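Local coordinates for protein TRAP dicarboxylate transporter, DctP subunit (Sulfurospirillum deleyianum, PDB 4OVS) that probably binds C4-dicarboxylates such as succinate in the periplasm and delivers them to a TRAP transporter for uptake, at residues V30-S35 / K42-F47; K155-P160 / A164-R169; K181-N186 / A303-A308; S212-K217 / A280-Y285. All blocks are in the same frame, centred on the assembly; numbering follows the deposited sequence.

Contact 1: V30-S35 / K42-F47; sequences VTHVVS and KGADFF
A buried, apolar strand-to-helix contact packs V30 and H32, at and just past the end of strand 26-31, against A44 and F47 of helix 39-54. No hydrogen bond passes between the two segments. V30 enters through CG2, its other methyl CG1 standing anti to the backbone N (chi1 -180°). That CG2 meets the rim of the phenyl ring, near the ring plane, 4.1 Å from F47 CE2. The same phenyl group rests on A259, M260 and A263 of helix 253-289, which places it between two layers of the fold. Three residues before F47, A44 sets its methyl obliquely against the imidazole, with CB 3.9 Å from H32 CD2. Elsewhere on the ring, H32 ND1 accepts the backbone N-H of V34 at 3.3 Å; the bond is long and bent (138°), but V34 N lies in the ring plane, which favours this rotation of the imidazole. With an alanine here the V34 N-H is likely to lose this acceptor, and A44 CB and V63 the ring they pack against. The H32 side chain also comes within about 4 Å of that of K40, a succinate-binding residue. With strand 59-64, which V30 joins through backbone bonds to I62 and F64, the contact forms part of a beta-alpha-beta unit whose strand-to-helix loop borders the ligand site.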
loop_
_atom_site.group_PDB
_atom_site.type_symbol
_atom_site.label_atom_id
_atom_site.label_comp_id
_atom_site.label_asym_id
_atom_site.label_seq_id
_atom_site.Cartn_x
_atom_site.Cartn_y
_atom_site.Cartn_z
ATOM N N VAL A 30 15.966 -2.314 7.807
ATOM C CA VAL A 30 14.736 -2.171 7.020
ATOM C C VAL A 30 13.592 -1.735 7.934
ATOM O O VAL A 30 13.453 -2.251 9.041
ATOM C CB VAL A 30 14.293 -3.512 6.368
ATOM C CG1 VAL A 30 13.064 -3.262 5.606
ATOM C CG2 VAL A 30 15.357 -4.090 5.447
ATOM N N THR A 31 12.764 -0.803 7.470
ATOM C CA THR A 31 11.709 -0.270 8.298
ATOM C C THR A 31 10.439 -0.283 7.496
ATOM O O THR A 31 10.450 0.125 6.374
ATOM C CB THR A 31 12.039 1.163 8.769
ATOM O OG1 THR A 31 11.006 1.666 9.602
ATOM C CG2 THR A 31 12.236 2.157 7.578
ATOM N N HIS A 32 9.364 -0.804 8.086
ATOM C CA HIS A 32 8.016 -0.716 7.504
ATOM C C HIS A 32 6.922 -0.744 8.586
ATOM O O HIS A 32 7.225 -0.954 9.787
ATOM C CB HIS A 32 7.802 -1.826 6.448
ATOM C CG HIS A 32 7.733 -3.215 6.993
ATOM N ND1 HIS A 32 6.611 -3.709 7.618
ATOM C CD2 HIS A 32 8.609 -4.245 6.920
ATOM C CE1 HIS A 32 6.816 -4.971 7.952
ATOM N NE2 HIS A 32 8.014 -5.327 7.526
ATOM N N VAL A 33 5.675 -0.503 8.159
ATOM C CA VAL A 33 4.577 -0.223 9.032
ATOM C C VAL A 33 3.529 -1.346 9.164
ATOM O O VAL A 33 2.546 -1.191 9.911
ATOM C CB VAL A 33 3.843 1.093 8.593
ATOM C CG1 VAL A 33 4.813 2.308 8.507
ATOM C CG2 VAL A 33 3.158 0.904 7.260
ATOM N N VAL A 34 3.701 -2.430 8.415
ATOM C CA VAL A 34 2.800 -3.575 8.421
ATOM C C VAL A 34 3.230 -4.786 9.265
ATOM O O VAL A 34 4.330 -4.842 9.836
ATOM C CB VAL A 34 2.511 -4.123 6.956
ATOM C CG1 VAL A 34 1.934 -3.058 6.052
ATOM C CG2 VAL A 34 3.708 -4.790 6.351
ATOM N N SER A 35 2.294 -5.712 9.416
ATOM C CA SER A 35 2.533 -6.951 10.153
ATOM C C SER A 35 3.488 -7.860 9.413
ATOM O O SER A 35 3.418 -7.965 8.195
ATOM C CB SER A 35 1.205 -7.715 10.272
ATOM O OG SER A 35 1.463 -8.970 10.842
ATOM N N LYS A 42 6.401 -10.679 4.922
ATOM C CA LYS A 42 7.094 -11.948 4.565
ATOM C C LYS A 42 8.173 -11.648 3.536
ATOM O O LYS A 42 9.269 -12.182 3.598
ATOM C CB LYS A 42 6.107 -12.978 4.041
ATOM C CG LYS A 42 5.109 -13.459 5.061
ATOM C CD LYS A 42 4.150 -14.546 4.437
ATOM C CE LYS A 42 3.196 -15.072 5.460
ATOM N NZ LYS A 42 2.155 -15.922 4.772
ATOM N N GLY A 43 7.875 -10.738 2.624
ATOM C CA GLY A 43 8.856 -10.302 1.628
ATOM C C GLY A 43 10.086 -9.630 2.242
ATOM O O GLY A 43 11.235 -9.873 1.827
ATOM N N ALA A 44 9.874 -8.752 3.222
ATOM C CA ALA A 44 10.993 -8.084 3.878
ATOM C C ALA A 44 11.883 -9.111 4.602
ATOM O O ALA A 44 13.097 -9.054 4.509
ATOM C CB ALA A 44 10.491 -7.025 4.886
ATOM N N ASP A 45 11.250 -10.055 5.318
ATOM C CA ASP A 45 11.960 -11.101 6.074
ATOM C C ASP A 45 12.699 -12.064 5.145
ATOM O O ASP A 45 13.821 -12.509 5.434
ATOM C CB ASP A 45 10.989 -11.886 6.982
ATOM C CG ASP A 45 10.618 -11.133 8.274
ATOM O OD1 ASP A 45 11.353 -10.199 8.693
ATOM O OD2 ASP A 45 9.605 -11.570 8.901
ATOM N N PHE A 46 12.127 -12.323 3.995
ATOM C CA PHE A 46 12.792 -13.167 2.994
ATOM C C PHE A 46 14.017 -12.446 2.440
ATOM O O PHE A 46 15.107 -13.000 2.378
ATOM C CB PHE A 46 11.798 -13.542 1.896
ATOM C CG PHE A 46 12.322 -14.526 0.928
ATOM C CD1 PHE A 46 12.953 -14.091 -0.209
ATOM C CD2 PHE A 46 12.259 -15.881 1.166
ATOM C CE1 PHE A 46 13.480 -14.984 -1.139
ATOM C CE2 PHE A 46 12.808 -16.781 0.239
ATOM C CZ PHE A 46 13.407 -16.312 -0.912
ATOM N N PHE A 47 13.854 -11.189 2.090
ATOM C CA PHE A 47 15.038 -10.350 1.732
ATOM C C PHE A 47 16.115 -10.448 2.746
ATOM O O PHE A 47 17.262 -10.732 2.416
ATOM C CB PHE A 47 14.621 -8.925 1.595
ATOM C CG PHE A 47 15.761 -7.956 1.453
ATOM C CD1 PHE A 47 16.560 -7.960 0.293
ATOM C CD2 PHE A 47 16.024 -7.014 2.431
ATOM C CE1 PHE A 47 17.591 -7.080 0.166
ATOM C CE2 PHE A 47 17.056 -6.105 2.268
ATOM C CZ PHE A 47 17.823 -6.130 1.135
#

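Contact 2: K155-P160 / A164-R169; sequences KPILLP and AGQKFR
The backbones of K155-P160 and A164-R169 are joined by a short helical turn and come nearest at P160 and A164, with 7.0 Å between their CA atoms, lying wider apart where K155 and I157 face Q166. The space there is filled by the glutamine side chain, extended beyond CG (chi2 -165°). It and the I157 side chain approach from opposite directions, the amide nitrogen against the isoleucine's terminal methyl. Packing is tight at this point, with I157 CD1 only 3.2 Å from Q166 NE2. The lysine chain crosses the same amide nitrogen at a slant, K155 CG lying 3.8 Å from Q166 NE2. Neither neighbour offers the amide a polar partner; it finds these nearby, as OE1 bonds S152 OG and NE2 bonds the carbonyl of D162. Beyond the amide, a water links the two segments: it accepts from K155 NZ at 3.1 Å and donates to A164 O at 2.7 Å. Were Q166 a leucine, both amide bonds would go, and S152 OG and the D162 carbonyl would probably each be short of a partner. Around the contact, G165 and Q166 form backbone bonds to G184 and N186, leading into the parallel pairing of strands 167-170 and 186-189, while I157 and P160 lie on W305 of helix 299-310.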
loop_
_atom_site.group_PDB
_atom_site.type_symbol
_atom_site.label_atom_id
_atom_site.label_comp_id
_atom_site.label_asym_id
_atom_site.label_seq_id
_atom_site.Cartn_x
_atom_site.Cartn_y
_atom_site.Cartn_z
ATOM N N LYS A 155 -22.726 1.994 9.498
ATOM C CA LYS A 155 -23.756 1.233 8.792
ATOM C C LYS A 155 -23.214 0.560 7.537
ATOM O O LYS A 155 -22.070 0.806 7.153
ATOM C CB LYS A 155 -24.900 2.160 8.405
ATOM C CG LYS A 155 -24.427 3.463 7.815
ATOM C CD LYS A 155 -25.594 4.302 7.344
ATOM C CE LYS A 155 -25.144 5.690 6.960
ATOM N NZ LYS A 155 -26.121 6.305 6.023
ATOM N N PRO A 156 -24.023 -0.306 6.887
ATOM C CA PRO A 156 -23.463 -0.930 5.678
ATOM C C PRO A 156 -23.235 0.058 4.538
ATOM O O PRO A 156 -24.142 0.847 4.250
ATOM C CB PRO A 156 -24.546 -1.925 5.280
ATOM C CG PRO A 156 -25.274 -2.240 6.570
ATOM C CD PRO A 156 -25.260 -0.973 7.337
ATOM N N ILE A 157 -22.061 0.020 3.906
ATOM C CA ILE A 157 -21.787 0.848 2.726
ATOM C C ILE A 157 -22.100 0.064 1.447
ATOM O O ILE A 157 -21.298 -0.779 1.018
ATOM C CB ILE A 157 -20.305 1.269 2.644
ATOM C CG1 ILE A 157 -19.766 1.765 3.989
ATOM C CG2 ILE A 157 -20.118 2.344 1.574
ATOM C CD1 ILE A 157 -20.459 2.920 4.489
ATOM N N LEU A 158 -23.265 0.311 0.850
ATOM C CA LEU A 158 -23.694 -0.444 -0.337
ATOM C C LEU A 158 -23.666 0.438 -1.585
ATOM O O LEU A 158 -23.391 -0.056 -2.690
ATOM C CB LEU A 158 -25.094 -1.026 -0.158
ATOM C CG LEU A 158 -25.353 -1.880 1.097
ATOM C CD1 LEU A 158 -26.697 -2.565 0.978
ATOM C CD2 LEU A 158 -24.267 -2.935 1.375
ATOM N N LEU A 159 -23.955 1.729 -1.383
ATOM C CA LEU A 159 -23.969 2.733 -2.441
ATOM C C LEU A 159 -23.316 3.981 -1.928
ATOM O O LEU A 159 -23.286 4.201 -0.716
ATOM C CB LEU A 159 -25.384 3.135 -2.790
ATOM C CG LEU A 159 -26.298 2.129 -3.458
ATOM C CD1 LEU A 159 -27.692 2.725 -3.481
ATOM C CD2 LEU A 159 -25.805 1.801 -4.854
ATOM N N PRO A 160 -22.833 4.834 -2.847
ATOM C CA PRO A 160 -22.176 6.104 -2.519
ATOM C C PRO A 160 -22.935 6.892 -1.465
ATOM O O PRO A 160 -22.341 7.462 -0.550
ATOM C CB PRO A 160 -22.200 6.842 -3.849
ATOM C CG PRO A 160 -22.090 5.740 -4.845
ATOM C CD PRO A 160 -22.942 4.644 -4.299
ATOM N N ALA A 164 -21.929 8.941 2.713
ATOM C CA ALA A 164 -22.098 10.371 2.988
ATOM C C ALA A 164 -22.275 10.671 4.488
ATOM O O ALA A 164 -23.093 10.061 5.176
ATOM C CB ALA A 164 -23.262 10.913 2.195
ATOM N N GLY A 165 -21.497 11.615 5.004
ATOM C CA GLY A 165 -21.653 12.017 6.390
ATOM C C GLY A 165 -20.749 11.236 7.317
ATOM O O GLY A 165 -20.721 11.486 8.518
ATOM N N GLN A 166 -20.001 10.293 6.758
ATOM C CA GLN A 166 -19.106 9.464 7.551
ATOM C C GLN A 166 -17.644 9.928 7.475
ATOM O O GLN A 166 -17.171 10.381 6.429
ATOM C CB GLN A 166 -19.196 8.004 7.101
ATOM C CG GLN A 166 -20.532 7.326 7.396
ATOM C CD GLN A 166 -20.437 5.815 7.272
ATOM O OE1 GLN A 166 -19.528 5.185 7.820
ATOM N NE2 GLN A 166 -21.366 5.227 6.533
ATOM N N LYS A 167 -16.939 9.810 8.596
ATOM C CA LYS A 167 -15.515 10.114 8.659
ATOM C C LYS A 167 -14.675 8.883 8.295
ATOM O O LYS A 167 -14.854 7.793 8.861
ATOM C CB LYS A 167 -15.124 10.582 10.060
ATOM C CG LYS A 167 -15.675 11.935 10.485
ATOM C CD LYS A 167 -14.756 12.558 11.547
ATOM C CE LYS A 167 -15.181 13.961 11.980
ATOM N NZ LYS A 167 -13.993 14.883 12.091
ATOM N N PHE A 168 -13.750 9.052 7.359
ATOM C CA PHE A 168 -12.890 7.953 6.953
ATOM C C PHE A 168 -11.441 8.315 7.154
ATOM O O PHE A 168 -11.017 9.415 6.799
ATOM C CB PHE A 168 -13.121 7.618 5.478
ATOM C CG PHE A 168 -14.366 6.804 5.213
ATOM C CD1 PHE A 168 -14.310 5.413 5.203
ATOM C CD2 PHE A 168 -15.567 7.416 4.928
ATOM C CE1 PHE A 168 -15.422 4.660 4.952
ATOM C CE2 PHE A 168 -16.701 6.659 4.677
ATOM C CZ PHE A 168 -16.621 5.274 4.687
ATOM N N ARG A 169 -10.664 7.407 7.736
ATOM C CA ARG A 169 -9.210 7.529 7.657
ATOM C C ARG A 169 -8.745 7.359 6.202
ATOM O O ARG A 169 -9.260 6.507 5.484
ATOM C CB ARG A 169 -8.542 6.455 8.522
ATOM C CG ARG A 169 -7.021 6.583 8.634
ATOM C CD ARG A 169 -6.351 5.679 7.630
ATOM N NE ARG A 169 -4.910 5.881 7.529
ATOM C CZ ARG A 169 -4.089 5.018 6.932
ATOM N NH1 ARG A 169 -4.588 3.890 6.430
ATOM N NH2 ARG A 169 -2.772 5.278 6.836
HETATM O O HOH W 1 -24.718 8.175 4.058
#

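Contact 3: K181-N186 / A303-A308; sequences KAVGAN and AAWQKA
A Schellman motif closes helix 174-181, and the turn it makes presents A182 and V183 to A308 and W305 of helix 299-310. The motif rests on G184, whose positive phi (81°) lets the chain reverse: G184 N bonds K181 O at 3.0 Å in a type I turn from K181 to G184, and A185 N reaches back to F180 O. The turn and the helix come nearest at A182 and A308, whose CA atoms are 6.7 Å apart. V183 does most of the touching, through a single methyl. With CG1 beside the backbone N and anti to the carbonyl carbon (chi1 -56°), that branch points into the notch between two residues three apart on the helix. On one hand V183 CG1 lies 4.1 Å from A308 CB; on the other it approaches the six-membered ring of the indole obliquely, 4.3 Å from W305 CZ3. The A182 methyl adds a smaller contact with the helix backbone, A182 CB being 3.9 Å from A308 O. The same indole also touches P160 and I157, and its NE1 donates to the carbonyl of L158, so its one polar atom is satisfied by the loop before helix 160-163. V183 in turn is backed by P160 and A163 of that helix. Methyl groups and an indole carry most of the contact and no hydrogen bond crosses it, which implies that the two elements meet here by van der Waals packing alone, the backbone bonds of 181-186 being made within the motif and to the residues in and just before strand 167-170.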
loop_
_atom_site.group_PDB
_atom_site.type_symbol
_atom_site.label_atom_id
_atom_site.label_comp_id
_atom_site.label_asym_id
_atom_site.label_seq_id
_atom_site.Cartn_x
_atom_site.Cartn_y
_atom_site.Cartn_z
ATOM N N LYS A 181 -14.612 12.807 -0.715
ATOM C CA LYS A 181 -15.384 14.030 -0.818
ATOM C C LYS A 181 -16.423 13.857 -1.913
ATOM O O LYS A 181 -17.520 14.384 -1.821
ATOM C CB LYS A 181 -14.474 15.222 -1.107
ATOM C CG LYS A 181 -13.874 15.891 0.136
ATOM C CD LYS A 181 -12.601 16.679 -0.207
ATOM C CE LYS A 181 -12.298 17.797 0.767
ATOM N NZ LYS A 181 -12.210 17.330 2.161
ATOM N N ALA A 182 -16.094 13.080 -2.931
ATOM C CA ALA A 182 -16.992 12.902 -4.061
ATOM C C ALA A 182 -18.273 12.177 -3.680
ATOM O O ALA A 182 -19.286 12.340 -4.351
ATOM C CB ALA A 182 -16.294 12.157 -5.142
ATOM N N VAL A 183 -18.233 11.373 -2.617
ATOM C CA VAL A 183 -19.453 10.719 -2.111
ATOM C C VAL A 183 -19.861 11.259 -0.747
ATOM O O VAL A 183 -20.585 10.603 0.006
ATOM C CB VAL A 183 -19.294 9.185 -2.039
ATOM C CG1 VAL A 183 -18.893 8.631 -3.417
ATOM C CG2 VAL A 183 -18.254 8.817 -1.025
ATOM N N GLY A 184 -19.425 12.477 -0.436
ATOM C CA GLY A 184 -20.021 13.223 0.665
ATOM C C GLY A 184 -19.489 12.830 2.026
ATOM O O GLY A 184 -20.092 13.142 3.066
ATOM N N ALA A 185 -18.352 12.140 2.019
ATOM C CA ALA A 185 -17.680 11.766 3.253
ATOM C C ALA A 185 -16.637 12.804 3.701
ATOM O O ALA A 185 -16.286 13.742 2.961
ATOM C CB ALA A 185 -17.030 10.396 3.087
ATOM N N ASN A 186 -16.141 12.605 4.915
ATOM C CA ASN A 186 -15.167 13.480 5.533
ATOM C C ASN A 186 -13.862 12.710 5.713
ATOM O O ASN A 186 -13.725 11.936 6.666
ATOM C CB ASN A 186 -15.716 13.938 6.885
ATOM C CG ASN A 186 -14.911 15.062 7.512
ATOM O OD1 ASN A 186 -13.910 15.518 6.961
ATOM N ND2 ASN A 186 -15.362 15.525 8.675
ATOM N N ALA A 303 -21.404 -0.203 -10.661
ATOM C CA ALA A 303 -21.457 0.854 -11.645
ATOM C C ALA A 303 -21.555 2.201 -10.957
ATOM O O ALA A 303 -20.844 3.144 -11.292
ATOM C CB ALA A 303 -22.641 0.645 -12.511
ATOM N N ALA A 304 -22.439 2.284 -9.980
ATOM C CA ALA A 304 -22.719 3.546 -9.312
ATOM C C ALA A 304 -21.489 4.039 -8.555
ATOM O O ALA A 304 -21.235 5.243 -8.442
ATOM C CB ALA A 304 -23.883 3.371 -8.365
ATOM N N TRP A 305 -20.731 3.103 -8.012
ATOM C CA TRP A 305 -19.472 3.465 -7.389
ATOM C C TRP A 305 -18.485 3.994 -8.425
ATOM O O TRP A 305 -17.761 4.957 -8.163
ATOM C CB TRP A 305 -18.878 2.258 -6.657
ATOM C CG TRP A 305 -19.566 1.985 -5.356
ATOM C CD1 TRP A 305 -20.428 0.962 -5.075
ATOM C CD2 TRP A 305 -19.453 2.753 -4.163
ATOM N NE1 TRP A 305 -20.859 1.047 -3.781
ATOM C CE2 TRP A 305 -20.281 2.141 -3.197
ATOM C CE3 TRP A 305 -18.737 3.902 -3.814
ATOM C CZ2 TRP A 305 -20.402 2.637 -1.907
ATOM C CZ3 TRP A 305 -18.858 4.392 -2.527
ATOM C CH2 TRP A 305 -19.677 3.756 -1.586
ATOM N N GLN A 306 -18.463 3.379 -9.604
ATOM C CA GLN A 306 -17.509 3.779 -10.655
ATOM C C GLN A 306 -17.815 5.163 -11.155
ATOM O O GLN A 306 -16.923 5.987 -11.325
ATOM C CB GLN A 306 -17.570 2.825 -11.839
ATOM C CG GLN A 306 -16.443 1.808 -11.860
ATOM C CD GLN A 306 -16.876 0.466 -12.416
ATOM O OE1 GLN A 306 -18.072 0.206 -12.592
ATOM N NE2 GLN A 306 -15.909 -0.393 -12.696
ATOM N N LYS A 307 -19.094 5.421 -11.393
ATOM C CA LYS A 307 -19.497 6.715 -11.903
ATOM C C LYS A 307 -19.129 7.824 -10.918
ATOM O O LYS A 307 -18.536 8.837 -11.286
ATOM C CB LYS A 307 -21.000 6.758 -12.165
ATOM C CG LYS A 307 -21.428 8.127 -12.712
ATOM C CD LYS A 307 -22.900 8.214 -13.022
ATOM C CE LYS A 307 -23.229 9.562 -13.669
ATOM N NZ LYS A 307 -24.667 9.666 -14.057
ATOM N N ALA A 308 -19.463 7.629 -9.655
ATOM C CA ALA A 308 -19.319 8.699 -8.688
ATOM C C ALA A 308 -17.856 8.998 -8.432
ATOM O O ALA A 308 -17.486 10.150 -8.211
ATOM C CB ALA A 308 -20.005 8.318 -7.383
#

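Contact 4: S212-K217 / A280-Y285; sequences SNFYTK and AKISEY
A water donates to K281 O at 2.7 Å and also hydrogen-bonds Y215 OH at 3.0 Å, tying together two packed helices, the short 211-216 and the long 253-289. The segments cross at 43°, their axes approaching to 10.2 Å. Y215 leans into the gap with its CG anti to the backbone N (chi1 -178°), so that the ring lies flat beneath K281. The K281 CB stands over one face of the ring in a CH-pi contact, 3.8 Å from the centroid of the Y215 ring and 18° off its normal, and K281 CD follows on over CE2. Beyond CG the lysine chain runs extended as far as its last torsion, where it bends, and its end leads away from helix 211-216. I282 slides past the base of the same tyrosine in the opposite direction, its CG1 3.7 Å from Y215 CD1. Its terminal methyl continues to the neighbouring phenylalanine, meeting that ring at the edge, near its plane, with I282 CD1 3.9 Å from F214 CD2. L226 of strand 225-227 touches both F214 and I282, so the buried side of the helix pair rests on the sheet. On another side of the short helix N213 faces the ligand site, where its ND2 hydrogen-bonds succinate. The last turn of that helix is closed by a doubly gripped carbonyl: S212 O takes T216 OG1 at 2.8 Å and the longer bond from T216 N, the two donors arriving from opposite faces of the carbonyl plane.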
loop_
_atom_site.group_PDB
_atom_site.type_symbol
_atom_site.label_atom_id
_atom_site.label_comp_id
_atom_site.label_asym_id
_atom_site.label_seq_id
_atom_site.Cartn_x
_atom_site.Cartn_y
_atom_site.Cartn_z
ATOM N N SER A 212 -5.401 -7.901 3.394
ATOM C CA SER A 212 -4.180 -8.237 4.107
ATOM C C SER A 212 -4.038 -7.391 5.387
ATOM O O SER A 212 -3.901 -7.898 6.495
ATOM C CB SER A 212 -2.986 -7.970 3.155
ATOM O OG SER A 212 -2.926 -6.564 2.775
ATOM N N ASN A 213 -4.102 -6.081 5.237
ATOM C CA ASN A 213 -4.023 -5.190 6.388
ATOM C C ASN A 213 -5.277 -5.240 7.285
ATOM O O ASN A 213 -5.177 -5.144 8.508
ATOM C CB ASN A 213 -3.785 -3.766 5.923
ATOM C CG ASN A 213 -2.389 -3.556 5.385
ATOM O OD1 ASN A 213 -1.453 -4.317 5.669
ATOM N ND2 ASN A 213 -2.225 -2.493 4.631
ATOM N N PHE A 214 -6.438 -5.393 6.670
ATOM C CA PHE A 214 -7.702 -5.434 7.390
ATOM C C PHE A 214 -7.681 -6.508 8.473
ATOM O O PHE A 214 -8.084 -6.250 9.585
ATOM C CB PHE A 214 -8.859 -5.666 6.419
ATOM C CG PHE A 214 -10.214 -5.482 7.018
ATOM C CD1 PHE A 214 -10.701 -4.223 7.292
ATOM C CD2 PHE A 214 -11.021 -6.581 7.262
ATOM C CE1 PHE A 214 -11.969 -4.048 7.859
ATOM C CE2 PHE A 214 -12.296 -6.425 7.837
ATOM C CZ PHE A 214 -12.770 -5.162 8.123
ATOM N N TYR A 215 -7.174 -7.695 8.175
ATOM C CA TYR A 215 -7.199 -8.773 9.169
ATOM C C TYR A 215 -5.984 -8.799 10.090
ATOM O O TYR A 215 -6.115 -8.926 11.289
ATOM C CB TYR A 215 -7.383 -10.134 8.479
ATOM C CG TYR A 215 -7.467 -11.308 9.411
ATOM C CD1 TYR A 215 -8.673 -11.685 9.954
ATOM C CD2 TYR A 215 -6.354 -12.040 9.734
ATOM C CE1 TYR A 215 -8.774 -12.774 10.832
ATOM C CE2 TYR A 215 -6.436 -13.136 10.605
ATOM C CZ TYR A 215 -7.649 -13.493 11.132
ATOM O OH TYR A 215 -7.742 -14.557 11.978
ATOM N N THR A 216 -4.797 -8.676 9.530
ATOM C CA THR A 216 -3.559 -8.725 10.298
ATOM C C THR A 216 -3.406 -7.607 11.313
ATOM O O THR A 216 -2.721 -7.807 12.308
ATOM C CB THR A 216 -2.309 -8.739 9.434
ATOM O OG1 THR A 216 -2.236 -7.535 8.657
ATOM C CG2 THR A 216 -2.333 -9.979 8.519
ATOM N N LYS A 217 -4.078 -6.466 11.116
ATOM C CA LYS A 217 -4.045 -5.415 12.097
ATOM C C LYS A 217 -5.296 -5.374 12.931
ATOM O O LYS A 217 -5.458 -4.446 13.680
ATOM C CB LYS A 217 -3.896 -4.038 11.476
ATOM C CG LYS A 217 -2.670 -3.865 10.671
ATOM C CD LYS A 217 -1.391 -3.991 11.540
ATOM C CE LYS A 217 -1.134 -2.820 12.427
ATOM N NZ LYS A 217 0.198 -3.027 13.025
ATOM N N ALA A 280 -11.154 -16.001 3.710
ATOM C CA ALA A 280 -11.557 -17.119 4.559
ATOM C C ALA A 280 -11.436 -16.761 6.052
ATOM O O ALA A 280 -12.301 -17.084 6.856
ATOM C CB ALA A 280 -10.726 -18.327 4.247
ATOM N N LYS A 281 -10.354 -16.111 6.440
ATOM C CA LYS A 281 -10.167 -15.798 7.864
ATOM C C LYS A 281 -11.158 -14.741 8.355
ATOM O O LYS A 281 -11.717 -14.829 9.469
ATOM C CB LYS A 281 -8.726 -15.354 8.123
ATOM C CG LYS A 281 -7.690 -16.471 8.093
ATOM C CD LYS A 281 -6.278 -15.861 8.042
ATOM C CE LYS A 281 -5.126 -16.896 7.995
ATOM N NZ LYS A 281 -5.316 -17.946 9.026
ATOM N N ILE A 282 -11.389 -13.723 7.539
ATOM C CA ILE A 282 -12.366 -12.706 7.896
ATOM C C ILE A 282 -13.782 -13.308 7.983
ATOM O O ILE A 282 -14.564 -12.977 8.887
ATOM C CB ILE A 282 -12.246 -11.546 6.915
ATOM C CG1 ILE A 282 -10.877 -10.937 7.081
ATOM C CG2 ILE A 282 -13.349 -10.487 7.094
ATOM C CD1 ILE A 282 -10.464 -10.183 5.937
ATOM N N SER A 283 -14.098 -14.222 7.069
ATOM C CA SER A 283 -15.403 -14.874 7.032
ATOM C C SER A 283 -15.647 -15.746 8.246
ATOM O O SER A 283 -16.738 -15.725 8.812
ATOM C CB SER A 283 -15.516 -15.708 5.752
ATOM O OG SER A 283 -15.593 -14.857 4.623
ATOM N N GLU A 284 -14.627 -16.488 8.662
ATOM C CA GLU A 284 -14.754 -17.312 9.839
ATOM C C GLU A 284 -14.941 -16.426 11.087
ATOM O O GLU A 284 -15.768 -16.718 11.967
ATOM C CB GLU A 284 -13.533 -18.209 9.997
ATOM C CG GLU A 284 -13.673 -19.181 11.162
ATOM C CD GLU A 284 -14.151 -20.595 10.750
ATOM O OE1 GLU A 284 -15.215 -20.693 10.082
ATOM O OE2 GLU A 284 -13.492 -21.609 11.129
ATOM N N TYR A 285 -14.204 -15.327 11.142
ATOM C CA TYR A 285 -14.326 -14.387 12.244
ATOM C C TYR A 285 -15.761 -13.815 12.322
ATOM O O TYR A 285 -16.341 -13.650 13.411
ATOM C CB TYR A 285 -13.302 -13.256 12.110
ATOM C CG TYR A 285 -13.688 -12.116 12.982
ATOM C CD1 TYR A 285 -13.410 -12.128 14.338
ATOM C CD2 TYR A 285 -14.406 -11.056 12.470
ATOM C CE1 TYR A 285 -13.814 -11.072 15.188
ATOM C CE2 TYR A 285 -14.811 -10.022 13.280
ATOM C CZ TYR A 285 -14.543 -10.044 14.632
ATOM O OH TYR A 285 -14.965 -8.988 15.407
HETATM O O HOH W 2 -10.349 -16.036 11.450
#

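Overall arrangement
Contact 1 comes first along the chain, then contact 2; contact 3 joins 181-186 to the late helix 299-310 and so encloses contact 4. The four form two groups. Contacts 2 and 3 touch, their centres 10 Å apart, through the pairing that leads into strands 167-170 and 186-189 and through L159 against W305. Contacts 1 and 4 lie 19 Å apart between centres but meet where V34 and S35 pack on N213 and T216; helix 253-289 carries one segment of contact 4 and packs against F47 of contact 1. Contacts 1 and 3, at 34 Å, lie on opposite sides of the chain's centre. R169 from contact 2 and N213 from contact 4 both hydrogen-bond succinate, so distant parts of the fold converge on one binding site.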